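Local coordinates for putative leucoanthocyanidin reductase 1 (PDB 3I6I), which probably catalyses the NADPH-dependent reduction of leucoanthocyanidins to flavan-3-ols such as catechin in grapevine flavonoid synthesis, at residues H122-A127 with R138-V143; D128-G133 with D254-A259; G202-K207 with T297-D302; V219-S224 with V293-L298. One frame throughout, in Å; residues are numbered along the deposited sequence. Where two conformers were deposited one is given.

Contact 1. Residues H122-A127 with R138-V143. With NDP (NADPH dihydro-nicotinamide-adenine-dinucleotide phosphate), chain B; ACY (acetic acid), chain C.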
# COMPACT_ATOMS: atom_id res chain seq x y z
N HIS A 122 6.62 -0.30 -2.69
CA HIS A 122 8.03 0.11 -2.84
C HIS A 122 8.17 1.41 -3.59
O HIS A 122 7.18 2.00 -4.11
CB HIS A 122 8.83 -1.00 -3.54
CG HIS A 122 8.68 -2.32 -2.87
ND1 HIS A 122 8.80 -3.52 -3.55
CD2 HIS A 122 8.42 -2.64 -1.58
CE1 HIS A 122 8.61 -4.52 -2.70
NE2 HIS A 122 8.38 -4.01 -1.50
N ASP A 123 9.41 1.89 -3.71
CA ASP A 123 9.61 3.11 -4.52
C ASP A 123 9.78 2.65 -5.96
O ASP A 123 10.82 2.09 -6.32
CB ASP A 123 10.86 3.87 -4.05
CG ASP A 123 11.12 5.13 -4.87
OD1 ASP A 123 10.70 5.20 -6.05
OD2 ASP A 123 11.73 6.07 -4.35
N VAL A 124 8.72 2.78 -6.75
CA VAL A 124 8.72 2.18 -8.07
C VAL A 124 9.76 2.80 -9.01
O VAL A 124 10.14 2.21 -10.02
CB VAL A 124 7.31 2.25 -8.71
CG1 VAL A 124 6.28 1.62 -7.77
CG2 VAL A 124 6.93 3.69 -9.05
N ASN A 125 10.20 4.02 -8.67
CA ASN A 125 11.30 4.63 -9.42
C ASN A 125 12.71 4.20 -9.08
O ASN A 125 13.61 4.45 -9.87
CB ASN A 125 11.16 6.18 -9.48
CG ASN A 125 10.31 6.62 -10.67
OD1 ASN A 125 9.59 7.63 -10.62
ND2 ASN A 125 10.39 5.86 -11.76
N ARG A 126 12.92 3.52 -7.96
CA ARG A 126 14.19 2.99 -7.60
C ARG A 126 14.28 1.47 -7.78
O ARG A 126 15.34 0.95 -8.08
CB ARG A 126 14.49 3.28 -6.14
CG ARG A 126 14.74 4.75 -5.89
CD ARG A 126 15.10 4.99 -4.48
NE ARG A 126 15.79 6.27 -4.29
CZ ARG A 126 15.22 7.36 -3.82
NH1 ARG A 126 13.93 7.37 -3.49
NH2 ARG A 126 15.96 8.45 -3.64
N ALA A 127 13.18 0.80 -7.53
CA ALA A 127 13.17 -0.70 -7.51
C ALA A 127 13.10 -1.23 -8.94
O ALA A 127 12.40 -0.65 -9.78
CB ALA A 127 11.99 -1.20 -6.72
N ARG A 138 6.04 -0.44 -14.29
CA ARG A 138 5.88 0.37 -15.50
C ARG A 138 4.58 1.15 -15.51
O ARG A 138 4.60 2.34 -15.87
CB ARG A 138 6.03 -0.41 -16.78
CG ARG A 138 7.43 -0.81 -17.14
CD ARG A 138 7.48 -1.25 -18.64
NE ARG A 138 6.80 -2.51 -18.77
CZ ARG A 138 7.34 -3.72 -18.60
NH1 ARG A 138 8.62 -3.88 -18.37
NH2 ARG A 138 6.57 -4.79 -18.70
N GLU A 139 3.47 0.52 -15.13
CA GLU A 139 2.17 1.20 -15.08
C GLU A 139 2.15 2.27 -13.98
O GLU A 139 1.65 3.38 -14.21
CB GLU A 139 1.07 0.18 -14.86
CG GLU A 139 0.92 -0.73 -16.09
CD GLU A 139 -0.23 -1.71 -16.00
OE1 GLU A 139 -0.91 -1.78 -14.94
OE2 GLU A 139 -0.45 -2.40 -17.01
N LYS A 140 2.69 1.95 -12.79
CA LYS A 140 2.76 2.94 -11.71
C LYS A 140 3.65 4.14 -12.07
O LYS A 140 3.30 5.30 -11.76
CB LYS A 140 3.16 2.28 -10.40
CG LYS A 140 2.09 1.33 -9.84
CD LYS A 140 2.42 0.83 -8.44
CE LYS A 140 1.30 -0.07 -7.90
NZ LYS A 140 1.41 -0.22 -6.41
N ARG A 141 4.75 3.89 -12.76
CA ARG A 141 5.66 4.94 -13.20
C ARG A 141 5.00 5.85 -14.23
O ARG A 141 5.21 7.06 -14.21
CB ARG A 141 6.91 4.34 -13.84
CG ARG A 141 7.84 3.67 -12.85
CD ARG A 141 8.91 2.97 -13.59
NE ARG A 141 9.73 2.14 -12.74
CZ ARG A 141 10.51 1.15 -13.17
NH1 ARG A 141 10.63 0.90 -14.45
NH2 ARG A 141 11.21 0.45 -12.30
N ARG A 142 4.21 5.23 -15.11
CA ARG A 142 3.47 5.96 -16.15
C ARG A 142 2.44 6.87 -15.48
O ARG A 142 2.27 8.04 -15.84
CB ARG A 142 2.84 4.97 -17.14
CG ARG A 142 2.42 5.57 -18.47
CD ARG A 142 1.02 5.90 -18.49
NE ARG A 142 0.54 6.25 -19.85
CZ ARG A 142 0.50 7.48 -20.37
NH1 ARG A 142 0.97 8.56 -19.72
NH2 ARG A 142 -0.02 7.63 -21.59
N VAL A 143 1.76 6.39 -14.46
CA VAL A 143 0.84 7.22 -13.71
C VAL A 143 1.58 8.38 -13.02
O VAL A 143 1.12 9.52 -13.08
CB VAL A 143 0.01 6.44 -12.73
CG1 VAL A 143 -0.75 7.34 -11.77
CG2 VAL A 143 -0.94 5.46 -13.50
PA NDP B . -7.89 -4.48 -3.89
O1A NDP B . -8.09 -5.33 -5.11
O2A NDP B . -8.02 -5.20 -2.42
O5B NDP B . -8.86 -3.20 -3.79
C5B NDP B . -9.05 -2.38 -4.91
C4B NDP B . -10.14 -1.40 -4.69
O4B NDP B . -10.12 -0.63 -5.95
C3B NDP B . -11.53 -2.08 -4.61
O3B NDP B . -12.42 -1.36 -3.71
C2B NDP B . -12.05 -1.99 -6.04
O2B NDP B . -13.48 -1.96 -6.04
C1B NDP B . -11.52 -0.61 -6.42
N9A NDP B . -11.49 -0.30 -7.85
C8A NDP B . -10.79 -0.97 -8.77
N7A NDP B . -10.96 -0.39 -9.95
C5A NDP B . -11.76 0.67 -9.79
C6A NDP B . -12.28 1.63 -10.66
N6A NDP B . -11.98 1.61 -11.96
N1A NDP B . -13.09 2.59 -10.16
C2A NDP B . -13.37 2.63 -8.86
N3A NDP B . -12.88 1.73 -7.99
C4A NDP B . -12.09 0.74 -8.45
O3 NDP B . -6.42 -3.85 -3.97
PN NDP B . -5.20 -3.88 -2.89
O1N NDP B . -5.46 -3.34 -1.53
O2N NDP B . -4.62 -5.33 -3.02
O5D NDP B . -4.13 -2.96 -3.74
C5D NDP B . -4.14 -1.53 -3.60
C4D NDP B . -2.76 -1.01 -3.86
O4D NDP B . -1.99 -1.47 -2.71
C3D NDP B . -2.07 -1.55 -5.09
O3D NDP B . -1.23 -0.52 -5.62
C2D NDP B . -1.20 -2.65 -4.52
O2D NDP B . -0.04 -2.73 -5.33
C1D NDP B . -0.80 -2.10 -3.15
N1N NDP B . -0.62 -3.13 -2.07
C2N NDP B . 0.46 -3.06 -1.16
C3N NDP B . 0.82 -4.14 -0.46
C7N NDP B . 1.98 -4.04 0.55
O7N NDP B . 2.56 -2.97 0.75
N7N NDP B . 2.26 -5.14 1.23
C4N NDP B . 0.07 -5.46 -0.66
C5N NDP B . -1.34 -5.21 -1.19
C6N NDP B . -1.65 -4.07 -1.79
P2B NDP B . -14.29 -3.27 -6.70
O1X NDP B . -14.10 -4.47 -5.84
O2X NDP B . -15.78 -2.73 -6.85
O3X NDP B . -13.70 -3.48 -8.15
C ACY C . 4.60 -3.28 -4.14
O ACY C . 3.35 -3.25 -4.05
OXT ACY C . 5.30 -2.31 -4.55
CH3 ACY C . 5.26 -4.56 -3.70
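V124 and R141 join the loop that follows strand 114-116 to helix 133-149 beside the coenzyme pocket of this Rossmann-fold reductase. R141 turns its guanidinium edge-on to the loop and takes V124 O with two nitrogens: NE at 2.8 Å from V124 O with the straighter bond, 159° at the hydrogen, and NH2 at 3.1 Å from V124 O and more bent. NH2 comes in nearly along the C=O axis, whereas NE stands above the carbonyl plane, yet the oxygen stays in the plane of the guanidinium for both. The aliphatic part of R141 slides past V124 in the opposite direction, R141 CG against V124 CG2, and N125 lays ND2 3.5 Å from R141 CG, its amide nearly parallel to the guanidinium. With an alanine in place of R141 both donors to V124 O are gone, and the loop would probably be held less firmly against the helix. The loop is also tied internally, since D123 O accepts from the backbone N of both R126 and A127 and D123 OD2 pairs with R126 NH1. V124 points its other methyl, CG1, at K140 and crosses that chain at about a right angle, 4.0 Å from K140 CD. Beyond CG the lysine is extended, which carries its ammonium to the nicotinamide ribose of NADPH. At H122 the backbone N donates to OXT of an acetate, probably from the crystallisation liquor, whose methyl lies over one imidazole face. K140 NZ ends on both ribose hydroxyls, 2.8 Å from O3D and 3.1 Å from O2D of NADPH.

Contact 2. Residues D128-G133 with D254-A259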
# COMPACT_ATOMS: atom_id res chain seq x y z
N ASP A 128 13.72 -2.39 -9.17
CA ASP A 128 13.82 -2.98 -10.49
C ASP A 128 13.47 -4.49 -10.41
O ASP A 128 14.34 -5.35 -10.65
CB ASP A 128 15.25 -2.73 -10.99
CG ASP A 128 15.52 -3.28 -12.36
OD1 ASP A 128 14.60 -3.31 -13.20
OD2 ASP A 128 16.68 -3.72 -12.59
N PRO A 129 12.20 -4.81 -10.11
CA PRO A 129 11.84 -6.22 -10.02
C PRO A 129 11.86 -6.90 -11.33
O PRO A 129 11.76 -6.27 -12.38
CB PRO A 129 10.41 -6.19 -9.49
CG PRO A 129 9.89 -4.85 -9.97
CD PRO A 129 11.03 -3.94 -9.84
N VAL A 130 11.98 -8.22 -11.31
CA VAL A 130 11.79 -8.95 -12.55
C VAL A 130 10.35 -8.92 -13.04
O VAL A 130 9.44 -8.53 -12.32
CB VAL A 130 12.28 -10.44 -12.42
CG1 VAL A 130 13.75 -10.45 -12.02
CG2 VAL A 130 11.38 -11.26 -11.41
N GLU A 131 10.14 -9.37 -14.28
CA GLU A 131 8.78 -9.49 -14.79
C GLU A 131 8.08 -10.64 -14.06
O GLU A 131 8.73 -11.61 -13.69
CB GLU A 131 8.77 -9.75 -16.28
CG GLU A 131 9.33 -8.60 -17.12
CD GLU A 131 8.35 -7.46 -17.31
OE1 GLU A 131 7.27 -7.49 -16.66
OE2 GLU A 131 8.64 -6.53 -18.13
N PRO A 132 6.76 -10.57 -13.88
CA PRO A 132 5.85 -9.49 -14.30
C PRO A 132 5.62 -8.39 -13.24
O PRO A 132 4.78 -7.52 -13.44
CB PRO A 132 4.57 -10.26 -14.62
CG PRO A 132 4.56 -11.40 -13.59
CD PRO A 132 6.02 -11.76 -13.40
N GLY A 133 6.36 -8.41 -12.13
CA GLY A 133 6.34 -7.31 -11.18
C GLY A 133 6.68 -6.01 -11.91
O GLY A 133 6.04 -4.97 -11.67
N ASP A 254 14.28 -20.53 -7.38
CA ASP A 254 12.88 -20.92 -7.10
C ASP A 254 11.93 -19.74 -7.37
O ASP A 254 10.93 -19.88 -8.06
CB ASP A 254 12.68 -21.43 -5.67
CG ASP A 254 13.42 -22.76 -5.36
OD1 ASP A 254 13.69 -23.56 -6.30
OD2 ASP A 254 13.68 -23.05 -4.14
N LEU A 255 12.25 -18.58 -6.83
CA LEU A 255 11.38 -17.42 -7.00
C LEU A 255 11.39 -16.94 -8.45
O LEU A 255 10.36 -16.56 -8.95
CB LEU A 255 11.80 -16.32 -6.05
CG LEU A 255 11.69 -16.56 -4.56
CD1 LEU A 255 12.42 -15.39 -3.76
CD2 LEU A 255 10.20 -16.68 -4.14
N LEU A 256 12.54 -16.95 -9.12
CA LEU A 256 12.60 -16.53 -10.50
C LEU A 256 11.80 -17.49 -11.38
O LEU A 256 11.16 -17.05 -12.29
CB LEU A 256 14.06 -16.40 -10.98
CG LEU A 256 14.84 -15.27 -10.32
CD1 LEU A 256 16.29 -15.29 -10.86
CD2 LEU A 256 14.18 -13.91 -10.60
N ALA A 257 11.84 -18.80 -11.07
CA ALA A 257 11.04 -19.76 -11.84
C ALA A 257 9.57 -19.40 -11.70
O ALA A 257 8.83 -19.43 -12.67
CB ALA A 257 11.28 -21.22 -11.32
N ALA A 258 9.13 -19.12 -10.50
CA ALA A 258 7.71 -18.84 -10.21
C ALA A 258 7.29 -17.57 -10.95
O ALA A 258 6.24 -17.52 -11.64
CB ALA A 258 7.48 -18.69 -8.71
N ALA A 259 8.13 -16.55 -10.85
CA ALA A 259 7.90 -15.30 -11.62
C ALA A 259 7.83 -15.52 -13.13
O ALA A 259 6.98 -14.94 -13.80
CB ALA A 259 8.94 -14.24 -11.27
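V130 and A259 meet methyl to methyl, V130 CG2 lying 3.9 Å from A259 CB, where the loop 128-133 faces helix 252-260. The valine straddles the tip of L256 as well: its CG1 stands 3.8 Å from L256 CD2, and CG2 is almost as near to the same carbon, so that one leucine methyl is met by both branches. The two side chains cross at about a right angle, and of the two leucine methyls CD2 does the touching. One helical turn on, A259 CB is the methyl that V130 CG2 and E131 O both approach, the oxygen to 3.6 Å from A259 CB. P132 comes in beside it with the ring carbon CD 3.3 Å from A259 O, a contact of a carbon with a backbone oxygen, and CD is more loosely placed against A259 CB.

The cis peptide between E131 and P132 shapes the loop at this point. P132 is the N-cap residue of helix 133-149, and its ring also touches N262 and I264. E131 turns its carboxylate away from helix 252-260: OE2 forms a salt bridge with R138 and OE1 a weak hydrogen bond with N135 N, both in the first turns of the helix it precedes. Helix 266-277 lies alongside, with A271 touching V130 and H274 touching L256. The arrangement is a small apolar joint, partly buried and away from the coenzyme, which packs on the last turns of helix 252-260 the cis-proline-led start of helix 133-149 in this Rossmann-type, NmrA-like fold.

Contact 3. Residues G202-K207 with T297-D302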
# COMPACT_ATOMS: atom_id res chain seq x y z
N GLY A 202 -2.82 3.02 7.26
CA GLY A 202 -3.92 3.98 7.17
C GLY A 202 -3.67 5.26 7.95
O GLY A 202 -3.83 6.37 7.44
N LYS A 203 -3.26 5.13 9.20
CA LYS A 203 -3.12 6.27 10.08
C LYS A 203 -2.11 7.26 9.52
O LYS A 203 -2.38 8.48 9.41
CB LYS A 203 -2.67 5.78 11.45
CG LYS A 203 -2.39 6.87 12.47
CD LYS A 203 -1.93 6.20 13.79
CE LYS A 203 -1.07 7.14 14.64
NZ LYS A 203 -0.66 6.48 15.94
N PHE A 204 -0.95 6.74 9.17
CA PHE A 204 0.13 7.61 8.75
C PHE A 204 -0.09 8.13 7.34
O PHE A 204 0.19 9.28 7.10
CB PHE A 204 1.50 6.99 8.96
CG PHE A 204 1.85 6.86 10.42
CD1 PHE A 204 2.15 7.98 11.16
CD2 PHE A 204 1.85 5.62 11.06
CE1 PHE A 204 2.45 7.88 12.50
CE2 PHE A 204 2.16 5.52 12.41
CZ PHE A 204 2.46 6.64 13.13
N THR A 205 -0.68 7.33 6.44
CA THR A 205 -1.10 7.87 5.17
C THR A 205 -1.99 9.11 5.29
O THR A 205 -1.78 10.13 4.59
CB THR A 205 -1.82 6.79 4.32
OG1 THR A 205 -0.90 5.78 3.94
CG2 THR A 205 -2.47 7.42 3.04
N MET A 206 -3.00 9.04 6.15
CA MET A 206 -3.94 10.12 6.22
C MET A 206 -3.28 11.37 6.81
O MET A 206 -3.70 12.47 6.48
CB MET A 206 -5.25 9.71 6.91
CG MET A 206 -6.07 8.74 6.01
SD MET A 206 -6.23 9.27 4.24
CE MET A 206 -6.96 10.86 4.47
N LYS A 207 -2.25 11.24 7.66
CA LYS A 207 -1.54 12.42 8.20
C LYS A 207 -0.82 13.18 7.11
O LYS A 207 -0.67 14.41 7.18
CB LYS A 207 -0.46 12.01 9.23
CG LYS A 207 -0.97 11.26 10.44
CD LYS A 207 0.13 11.11 11.50
CE LYS A 207 -0.38 10.44 12.78
NZ LYS A 207 -1.25 11.31 13.63
N THR A 297 10.39 10.13 11.16
CA THR A 297 10.98 11.45 11.44
C THR A 297 9.98 12.59 11.20
O THR A 297 10.07 13.64 11.84
CB THR A 297 12.32 11.62 10.70
OG1 THR A 297 12.11 11.64 9.30
CG2 THR A 297 13.26 10.46 11.01
N LEU A 298 9.00 12.37 10.33
CA LEU A 298 7.88 13.31 10.17
C LEU A 298 7.05 13.41 11.43
O LEU A 298 6.58 14.49 11.77
CB LEU A 298 6.94 12.89 9.03
CG LEU A 298 7.50 13.05 7.61
CD1 LEU A 298 6.58 12.32 6.59
CD2 LEU A 298 7.67 14.57 7.25
N TYR A 299 6.82 12.26 12.09
CA TYR A 299 5.83 12.17 13.17
C TYR A 299 6.50 11.56 14.39
O TYR A 299 6.30 10.40 14.73
CB TYR A 299 4.61 11.37 12.69
CG TYR A 299 4.04 11.96 11.42
CD1 TYR A 299 3.52 13.27 11.41
CD2 TYR A 299 4.01 11.25 10.25
CE1 TYR A 299 3.02 13.83 10.26
CE2 TYR A 299 3.52 11.79 9.09
CZ TYR A 299 3.03 13.08 9.10
OH TYR A 299 2.57 13.60 7.93
N PRO A 300 7.41 12.32 15.00
CA PRO A 300 8.17 11.76 16.13
C PRO A 300 7.30 11.48 17.36
O PRO A 300 6.26 12.11 17.56
CB PRO A 300 9.18 12.88 16.47
CG PRO A 300 8.57 14.16 15.86
CD PRO A 300 7.85 13.67 14.63
N GLU A 301 7.76 10.53 18.17
CA GLU A 301 7.05 10.16 19.41
C GLU A 301 5.60 9.67 19.14
O GLU A 301 4.64 9.99 19.88
CB GLU A 301 7.09 11.29 20.43
CG GLU A 301 8.47 11.45 21.04
CD GLU A 301 8.55 12.59 22.01
OE1 GLU A 301 7.48 13.06 22.48
OE2 GLU A 301 9.67 13.03 22.32
N ASP A 302 5.47 8.93 18.05
CA ASP A 302 4.19 8.37 17.62
C ASP A 302 4.48 6.96 17.12
O ASP A 302 4.65 6.71 15.92
CB ASP A 302 3.58 9.27 16.55
CG ASP A 302 2.08 9.05 16.38
OD1 ASP A 302 1.60 8.01 16.87
OD2 ASP A 302 1.40 9.89 15.74
O HOH W 1 -1.30 10.13 16.37
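Y299 is the first residue to leave helical geometry after the short helix 295-298, and its CA lies 8.5 Å from the CA of F204 on helix 198-208, the nearest pair of CA atoms between the two segments. The tail so formed carries a salt-bridge network, K203 and K207 on the helix sharing the carboxylate of D302. K203 CG is anti to the backbone N (chi1 176°) and the chain is extended beyond it, meeting the aspartate tip to tip: NZ lies 2.9 Å from D302 OD1 and enters on the syn side, 22° out of the carboxylate plane. OD2 faces the other lysine, but there, in the modelled conformer of K207 given here, the ion pair is long, 3.7 Å from K207 NZ to D302 OD2.

In that conformer K207 also covers Y299. Its CD sits 3.9 Å from the Y299 ring centroid and almost on the ring normal, a CH-pi contact over the centre of the face, while CB is close to CZ at the phenol end. L298 CB takes the opposite face of the ring, so the tyrosine is held between two aliphatic groups; its hydroxyl is hydrogen-bonded to D211. F204 and Y299 slide past each other in opposite directions, F204 CD1 lying 3.9 Å from Y299 CD2. F204 and D302 do likewise, F204 CZ 3.5 Å from D302 O. F204 also stacks on F304. Alongside the long ion pair a water bridges K207 and D302, accepting from K207 NZ at 3.0 Å and donating to D302 OD2 at 2.8 Å.

Contact 4. Residues V219-S224 with V293-L298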
# COMPACT_ATOMS: atom_id res chain seq x y z
N VAL A 219 7.00 9.40 0.39
CA VAL A 219 6.98 9.16 1.83
C VAL A 219 7.32 7.68 2.10
O VAL A 219 6.55 6.75 1.73
CB VAL A 219 5.64 9.50 2.46
CG1 VAL A 219 5.70 9.24 3.95
CG2 VAL A 219 5.27 10.97 2.15
N HIS A 220 8.44 7.46 2.76
CA HIS A 220 8.98 6.11 2.99
C HIS A 220 8.66 5.69 4.42
O HIS A 220 8.85 6.47 5.35
CB HIS A 220 10.47 6.05 2.71
CG HIS A 220 10.83 6.53 1.33
ND1 HIS A 220 10.75 5.71 0.22
CD2 HIS A 220 11.18 7.76 0.87
CE1 HIS A 220 11.08 6.40 -0.86
NE2 HIS A 220 11.37 7.64 -0.50
N PHE A 221 8.18 4.45 4.60
CA PHE A 221 7.89 3.97 5.93
C PHE A 221 9.05 3.09 6.41
O PHE A 221 9.13 1.92 6.02
CB PHE A 221 6.58 3.18 6.02
CG PHE A 221 5.31 4.00 5.91
CD1 PHE A 221 5.12 4.93 4.90
CD2 PHE A 221 4.24 3.72 6.77
CE1 PHE A 221 3.94 5.66 4.82
CE2 PHE A 221 3.01 4.43 6.66
CZ PHE A 221 2.88 5.40 5.67
N ARG A 222 9.88 3.61 7.30
CA ARG A 222 11.02 2.86 7.81
C ARG A 222 11.06 2.80 9.32
O ARG A 222 12.05 3.25 9.94
CB ARG A 222 12.31 3.43 7.28
CG ARG A 222 12.44 3.42 5.79
CD ARG A 222 13.85 3.69 5.37
NE ARG A 222 14.10 3.35 3.97
CZ ARG A 222 15.27 3.50 3.33
NH1 ARG A 222 16.29 4.09 3.93
NH2 ARG A 222 15.41 3.11 2.07
N PRO A 223 10.00 2.20 9.94
CA PRO A 223 10.04 2.04 11.38
C PRO A 223 11.19 1.11 11.81
O PRO A 223 11.21 -0.10 11.48
CB PRO A 223 8.65 1.45 11.70
CG PRO A 223 8.30 0.67 10.46
CD PRO A 223 8.78 1.62 9.37
N SER A 224 12.15 1.66 12.54
CA SER A 224 13.36 0.93 12.87
C SER A 224 13.10 -0.38 13.65
O SER A 224 13.83 -1.34 13.51
CB SER A 224 14.37 1.83 13.62
OG SER A 224 13.84 2.23 14.88
N VAL A 293 10.97 11.77 2.12
CA VAL A 293 10.82 11.97 3.57
C VAL A 293 10.52 10.61 4.21
O VAL A 293 10.08 9.67 3.51
CB VAL A 293 9.75 13.04 3.96
CG1 VAL A 293 10.24 14.48 3.60
CG2 VAL A 293 8.39 12.79 3.29
N GLU A 294 10.73 10.52 5.52
CA GLU A 294 10.48 9.23 6.22
C GLU A 294 9.47 9.42 7.35
O GLU A 294 9.57 10.37 8.14
CB GLU A 294 11.80 8.68 6.70
CG GLU A 294 11.76 7.21 7.09
CD GLU A 294 11.21 6.98 8.50
OE1 GLU A 294 11.66 7.64 9.46
OE2 GLU A 294 10.28 6.16 8.63
N VAL A 295 8.50 8.53 7.42
CA VAL A 295 7.39 8.64 8.35
C VAL A 295 7.73 8.85 9.81
O VAL A 295 7.14 9.71 10.47
CB VAL A 295 6.45 7.41 8.24
CG1 VAL A 295 5.21 7.60 9.17
CG2 VAL A 295 6.05 7.24 6.87
N THR A 296 8.68 8.07 10.34
CA THR A 296 9.02 8.16 11.73
C THR A 296 9.73 9.48 12.11
O THR A 296 9.64 9.90 13.24
CB THR A 296 9.83 6.97 12.29
OG1 THR A 296 11.18 7.03 11.85
CG2 THR A 296 9.22 5.68 11.87
N THR A 297 10.39 10.13 11.16
CA THR A 297 10.98 11.45 11.44
C THR A 297 9.98 12.59 11.20
O THR A 297 10.07 13.64 11.84
CB THR A 297 12.32 11.62 10.70
OG1 THR A 297 12.11 11.64 9.30
CG2 THR A 297 13.26 10.46 11.01
N LEU A 298 9.00 12.37 10.33
CA LEU A 298 7.88 13.31 10.17
C LEU A 298 7.05 13.41 11.43
O LEU A 298 6.58 14.49 11.77
CB LEU A 298 6.94 12.89 9.03
CG LEU A 298 7.50 13.05 7.61
CD1 LEU A 298 6.58 12.32 6.59
CD2 LEU A 298 7.67 14.57 7.25
O HOH W 2 12.18 4.49 13.20
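V219 fits its CG2 against V293 CG2, 3.8 Å away, where a parallel strand pair gives way to the short helix 295-298, and R222 meets E294 just beyond. The two valine side chains stand on the same face of the sheet. Anti to the backbone N (chi1 -179°), V219 CG1 faces the helix and leaves the other branch to the neighbouring strand. L298 CD1 reaches V219 CG1 from farther along the helix, 4.2 Å away; V295 CG2 also comes near V219 CG1, but only in one of two modelled conformers, and its fit against the F221 ring is doubtful. Two backbone bonds set the ladder, H220 N to V293 O at 2.9 Å and V295 N to H220 O, also at 2.9 Å.

On the other face of the sheet E294, the N-cap residue, bends at chi2 (-81°) and folds its carboxylate back over the helix start. OE2 accepts from R222 N at 2.9 Å and from T296 N at 3.0 Å, the two donors arriving from opposite faces of the carboxylate plane; OE1 takes the hydroxyl of T296 through its syn lone pair. An alanine in place of E294 removes the carboxylate shared by R222 N, T296 N and T296 OG1, and would probably loosen the helix start against the loop. T296 CG2 fills a dip beside P223, 3.8 Å from P223 CA, and a water links T296 OG1 to S224 N.

H220 NE2 binds D292, and R222 makes a cation-pi contact with F285. Strand 155-158 flanks V219 on the other edge of strand 217-220, strand 193-196 touches F221 through V196, and helix 198-208 sets F204 against F221.

Contacts 3 and 4 lie side by side, their centres 8 Å apart; they share T297 and L298 of helix 295-298, and F204 of contact 3 packs on F221 of contact 4. The first segments of contacts 1 and 2 are consecutive in the loop before helix 133-149; the contact centres are 16 Å apart, and the R138-E131 salt bridge joins them. D123 and R126 of contact 1 pack on H220 of contact 4, linking the two pairs, whereas contacts 2 and 3 stand 32 Å apart on opposite sides of the chain's centre. Contact 1 closes before contacts 3 and 4 open, but contact 2 spans to residues 254-259, so distant parts of the sequence meet around the NADPH-binding fold.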